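Local coordinates for protein uronate dehydrogenase (Agrobacterium tumefaciens, PDB 3RFX) that catalyses the NAD-dependent oxidation of uronic acids, probably to the corresponding aldarolactones, with a Rossmann-fold domain that holds the dinucleotide, at residues 51-59 and 85-93. The protein carries 1 engineered substitution. Sequence-based numbering, arbitrary orientation.
Sequences DLADANAVN and QGNIIGLYN. With NAD (nicotinamide-adenine-dinucleotide), chain D.
Leu52 and Gly90 bring the two backbones together, their CA atoms 4.4 Å apart, where the type I turn 51-54 rests on residues 85-93 of helix 80-100; Ala55 CA and Asn93 CA are 5.3 Å apart at the start of helix 55-62. Glycine suits position 90: lacking a side chain, it lets the helix come this close, and its CA makes a C-H...O contact to Leu52 O at 3.4 Å. The same carbonyl takes a direct hydrogen bond from the other segment: Asn93 ND2 donates to Leu52 O over 3.0 Å, nearly straight at 165°, in the carbonyl plane on a lone pair. With CG beside its backbone N (chi1 -68°), Asn93 points its short amide to the turn, its N-H serving a backbone carbonyl and OD1 lying toward Ala55 CB. A water ties Ala55 O to Asn93 O. In this Rossmann fold, the turn follows strand 45-49 of the parallel sheet and leads into helix 55-62, bordering the adenine end of the NAD site. Leu52 N donates to NAD N1A at 2.8 Å while Asp51 OD1 accepts from N6A, reading the adenine edge. Asp51 OD1 also closes an Asx turn with Ala53 N, met from above the carboxylate plane. Leu52 lays CG and CD1 over one adenine face, at N1A and C2A. Small Ala53 fits close to the helix, CB meeting Gln85 OE1 in one direction (3.2 Å) and Ile89 CG2 in another (4.1 Å). Asp54 N-caps helix 55-62, OD1 accepting from Ala57 N. The side chains of Val58 and Asn93 cross at about a right angle.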
loop_
_atom_site.group_PDB
_atom_site.type_symbol
_atom_site.label_atom_id
_atom_site.label_comp_id
_atom_site.label_asym_id
_atom_site.label_seq_id
_atom_site.Cartn_x
_atom_site.Cartn_y
_atom_site.Cartn_z
ATOM N N ASP A 51 11.184 -41.157 -15.809
ATOM C CA ASP A 51 10.732 -40.675 -14.520
ATOM C C ASP A 51 11.481 -39.379 -14.196
ATOM O O ASP A 51 12.706 -39.329 -14.300
ATOM C CB ASP A 51 11.046 -41.735 -13.468
ATOM C CG ASP A 51 10.381 -41.462 -12.136
ATOM O OD1 ASP A 51 9.972 -40.307 -11.883
ATOM O OD2 ASP A 51 10.270 -42.417 -11.334
ATOM N N LEU A 52 10.746 -38.332 -13.821
ATOM C CA LEU A 52 11.367 -37.062 -13.423
ATOM C C LEU A 52 12.301 -37.230 -12.230
ATOM O O LEU A 52 13.183 -36.396 -11.991
ATOM C CB LEU A 52 10.293 -36.013 -13.111
ATOM C CG LEU A 52 9.533 -35.538 -14.352
ATOM C CD1 LEU A 52 8.211 -34.830 -13.997
ATOM C CD2 LEU A 52 10.414 -34.635 -15.206
ATOM N N ALA A 53 12.110 -38.309 -11.476
ATOM C CA ALA A 53 12.918 -38.550 -10.291
ATOM C C ALA A 53 14.287 -39.135 -10.652
ATOM O O ALA A 53 15.144 -39.288 -9.794
ATOM C CB ALA A 53 12.182 -39.470 -9.320
ATOM N N ASP A 54 14.462 -39.470 -11.925
ATOM C CA ASP A 54 15.685 -40.099 -12.425
ATOM C C ASP A 54 16.571 -39.035 -13.071
ATOM O O ASP A 54 16.338 -38.645 -14.208
ATOM C CB ASP A 54 15.319 -41.182 -13.450
ATOM C CG ASP A 54 16.538 -41.930 -13.996
ATOM O OD1 ASP A 54 17.663 -41.389 -13.963
ATOM O OD2 ASP A 54 16.363 -43.070 -14.470
ATOM N N ALA A 55 17.586 -38.584 -12.340
ATOM C CA ALA A 55 18.408 -37.434 -12.751
ATOM C C ALA A 55 19.092 -37.601 -14.105
ATOM O O ALA A 55 19.068 -36.690 -14.941
ATOM C CB ALA A 55 19.430 -37.108 -11.673
ATOM N N ASN A 56 19.702 -38.763 -14.325
ATOM C CA ASN A 56 20.360 -39.037 -15.598
ATOM C C ASN A 56 19.377 -39.021 -16.753
ATOM O O ASN A 56 19.671 -38.494 -17.822
ATOM C CB ASN A 56 21.099 -40.379 -15.560
ATOM C CG ASN A 56 22.329 -40.347 -14.670
ATOM O OD1 ASN A 56 22.848 -39.278 -14.340
ATOM N ND2 ASN A 56 22.804 -41.524 -14.282
ATOM N N ALA A 57 18.202 -39.605 -16.545
ATOM C CA ALA A 57 17.193 -39.603 -17.594
ATOM C C ALA A 57 16.727 -38.175 -17.890
ATOM O O ALA A 57 16.574 -37.790 -19.046
ATOM C CB ALA A 57 16.021 -40.492 -17.213
ATOM N N VAL A 58 16.502 -37.391 -16.841
ATOM C CA VAL A 58 16.074 -36.005 -17.023
ATOM C C VAL A 58 17.127 -35.179 -17.777
ATOM O O VAL A 58 16.801 -34.422 -18.691
ATOM C CB VAL A 58 15.714 -35.348 -15.674
ATOM C CG1 VAL A 58 15.396 -33.876 -15.872
ATOM C CG2 VAL A 58 14.519 -36.068 -15.054
ATOM N N ASN A 59 18.392 -35.348 -17.410
ATOM C CA ASN A 59 19.472 -34.707 -18.162
ATOM C C ASN A 59 19.381 -34.987 -19.666
ATOM O O ASN A 59 19.440 -34.066 -20.485
ATOM C CB ASN A 59 20.837 -35.127 -17.608
ATOM C CG ASN A 59 21.975 -34.313 -18.195
ATOM O OD1 ASN A 59 22.314 -34.452 -19.376
ATOM N ND2 ASN A 59 22.568 -33.451 -17.376
ATOM N N GLN A 85 8.397 -37.494 -5.349
ATOM C CA GLN A 85 9.086 -37.964 -6.547
ATOM C C GLN A 85 8.870 -37.081 -7.776
ATOM O O GLN A 85 9.828 -36.710 -8.456
ATOM C CB GLN A 85 8.689 -39.414 -6.860
ATOM C CG GLN A 85 9.014 -40.391 -5.734
ATOM C CD GLN A 85 10.494 -40.699 -5.634
ATOM O OE1 GLN A 85 11.180 -40.825 -6.649
ATOM N NE2 GLN A 85 10.993 -40.829 -4.410
ATOM N N GLY A 86 7.616 -36.748 -8.066
ATOM C CA GLY A 86 7.286 -36.032 -9.287
ATOM C C GLY A 86 7.490 -34.520 -9.234
ATOM O O GLY A 86 7.839 -33.899 -10.243
ATOM N N ASN A 87 7.272 -33.928 -8.063
ATOM C CA ASN A 87 7.177 -32.468 -7.949
ATOM C C ASN A 87 8.297 -31.826 -7.155
ATOM O O ASN A 87 8.475 -30.604 -7.200
ATOM C CB ASN A 87 5.845 -32.066 -7.296
ATOM C CG ASN A 87 4.645 -32.400 -8.152
ATOM O OD1 ASN A 87 4.764 -33.040 -9.200
ATOM N ND2 ASN A 87 3.471 -31.949 -7.715
ATOM N N ILE A 88 9.024 -32.634 -6.392
ATOM C CA ILE A 88 10.071 -32.095 -5.535
ATOM C C ILE A 88 11.428 -32.550 -6.069
ATOM O O ILE A 88 12.186 -31.746 -6.613
ATOM C CB ILE A 88 9.835 -32.456 -4.057
ATOM C CG1 ILE A 88 8.518 -31.808 -3.592
ATOM C CG2 ILE A 88 10.978 -31.964 -3.185
ATOM C CD1 ILE A 88 8.172 -32.047 -2.164
ATOM N N ILE A 89 11.708 -33.845 -5.965
ATOM C CA ILE A 89 12.890 -34.410 -6.604
ATOM C C ILE A 89 12.876 -34.125 -8.097
ATOM O O ILE A 89 13.891 -33.720 -8.672
ATOM C CB ILE A 89 12.980 -35.929 -6.358
ATOM C CG1 ILE A 89 13.124 -36.201 -4.860
ATOM C CG2 ILE A 89 14.139 -36.532 -7.165
ATOM C CD1 ILE A 89 12.938 -37.670 -4.475
ATOM N N GLY A 90 11.721 -34.316 -8.729
ATOM C CA GLY A 90 11.591 -34.070 -10.150
ATOM C C GLY A 90 11.925 -32.649 -10.568
ATOM O O GLY A 90 12.527 -32.427 -11.625
ATOM N N LEU A 91 11.522 -31.680 -9.754
ATOM C CA LEU A 91 11.792 -30.278 -10.063
ATOM C C LEU A 91 13.279 -29.978 -9.928
ATOM O O LEU A 91 13.863 -29.308 -10.767
ATOM C CB LEU A 91 10.970 -29.338 -9.165
ATOM C CG LEU A 91 9.748 -28.723 -9.853
ATOM C CD1 LEU A 91 10.141 -27.639 -10.855
ATOM C CD2 LEU A 91 8.921 -29.817 -10.543
ATOM N N TYR A 92 13.886 -30.471 -8.864
ATOM C CA TYR A 92 15.329 -30.319 -8.713
ATOM C C TYR A 92 16.058 -30.859 -9.952
ATOM O O TYR A 92 16.896 -30.174 -10.542
ATOM C CB TYR A 92 15.824 -30.999 -7.438
ATOM C CG TYR A 92 17.336 -31.036 -7.347
ATOM C CD1 TYR A 92 18.061 -29.889 -7.024
ATOM C CD2 TYR A 92 18.037 -32.207 -7.616
ATOM C CE1 TYR A 92 19.442 -29.918 -6.954
ATOM C CE2 TYR A 92 19.409 -32.250 -7.544
ATOM C CZ TYR A 92 20.111 -31.099 -7.216
ATOM O OH TYR A 92 21.484 -31.133 -7.152
ATOM N N ASN A 93 15.719 -32.077 -10.366
ATOM C CA ASN A 93 16.361 -32.678 -11.535
ATOM C C ASN A 93 16.144 -31.878 -12.815
ATOM O O ASN A 93 17.051 -31.748 -13.642
ATOM C CB ASN A 93 15.887 -34.128 -11.728
ATOM C CG ASN A 93 16.371 -35.043 -10.626
ATOM O OD1 ASN A 93 17.343 -34.731 -9.933
ATOM N ND2 ASN A 93 15.697 -36.185 -10.451
HETATM P PA NAD D . -2.200 -34.903 -15.569
HETATM O O1A NAD D . -2.230 -35.554 -13.973
HETATM O O2A NAD D . -3.597 -35.068 -16.514
HETATM O O5B NAD D . -0.687 -34.875 -16.403
HETATM C C5B NAD D . 0.418 -35.170 -15.625
HETATM C C4B NAD D . 1.479 -36.031 -16.314
HETATM O O4B NAD D . 2.728 -36.032 -15.638
HETATM C C3B NAD D . 1.055 -37.418 -16.523
HETATM O O3B NAD D . 0.739 -37.823 -17.807
HETATM C C2B NAD D . 1.903 -38.227 -15.633
HETATM O O2B NAD D . 2.132 -39.582 -15.998
HETATM C C1B NAD D . 3.121 -37.382 -15.500
HETATM N N9A NAD D . 3.935 -37.640 -14.343
HETATM C C8A NAD D . 3.503 -37.783 -13.007
HETATM N N7A NAD D . 4.606 -38.121 -12.256
HETATM C C5A NAD D . 5.713 -38.218 -13.128
HETATM C C6A NAD D . 7.065 -38.528 -12.899
HETATM N N6A NAD D . 7.504 -38.847 -11.585
HETATM N N1A NAD D . 7.946 -38.540 -13.966
HETATM C C2A NAD D . 7.523 -38.252 -15.246
HETATM N N3A NAD D . 6.147 -37.926 -15.485
HETATM C C4A NAD D . 5.283 -37.922 -14.419
HETATM O O3 NAD D . -2.181 -33.392 -15.188
HETATM P PN NAD D . -2.818 -32.215 -16.051
HETATM O O1N NAD D . -2.670 -32.486 -17.537
HETATM O O2N NAD D . -4.294 -32.030 -15.720
HETATM O O5D NAD D . -2.030 -30.893 -15.693
HETATM O O HOH W 1 19.008 -33.806 -13.730
#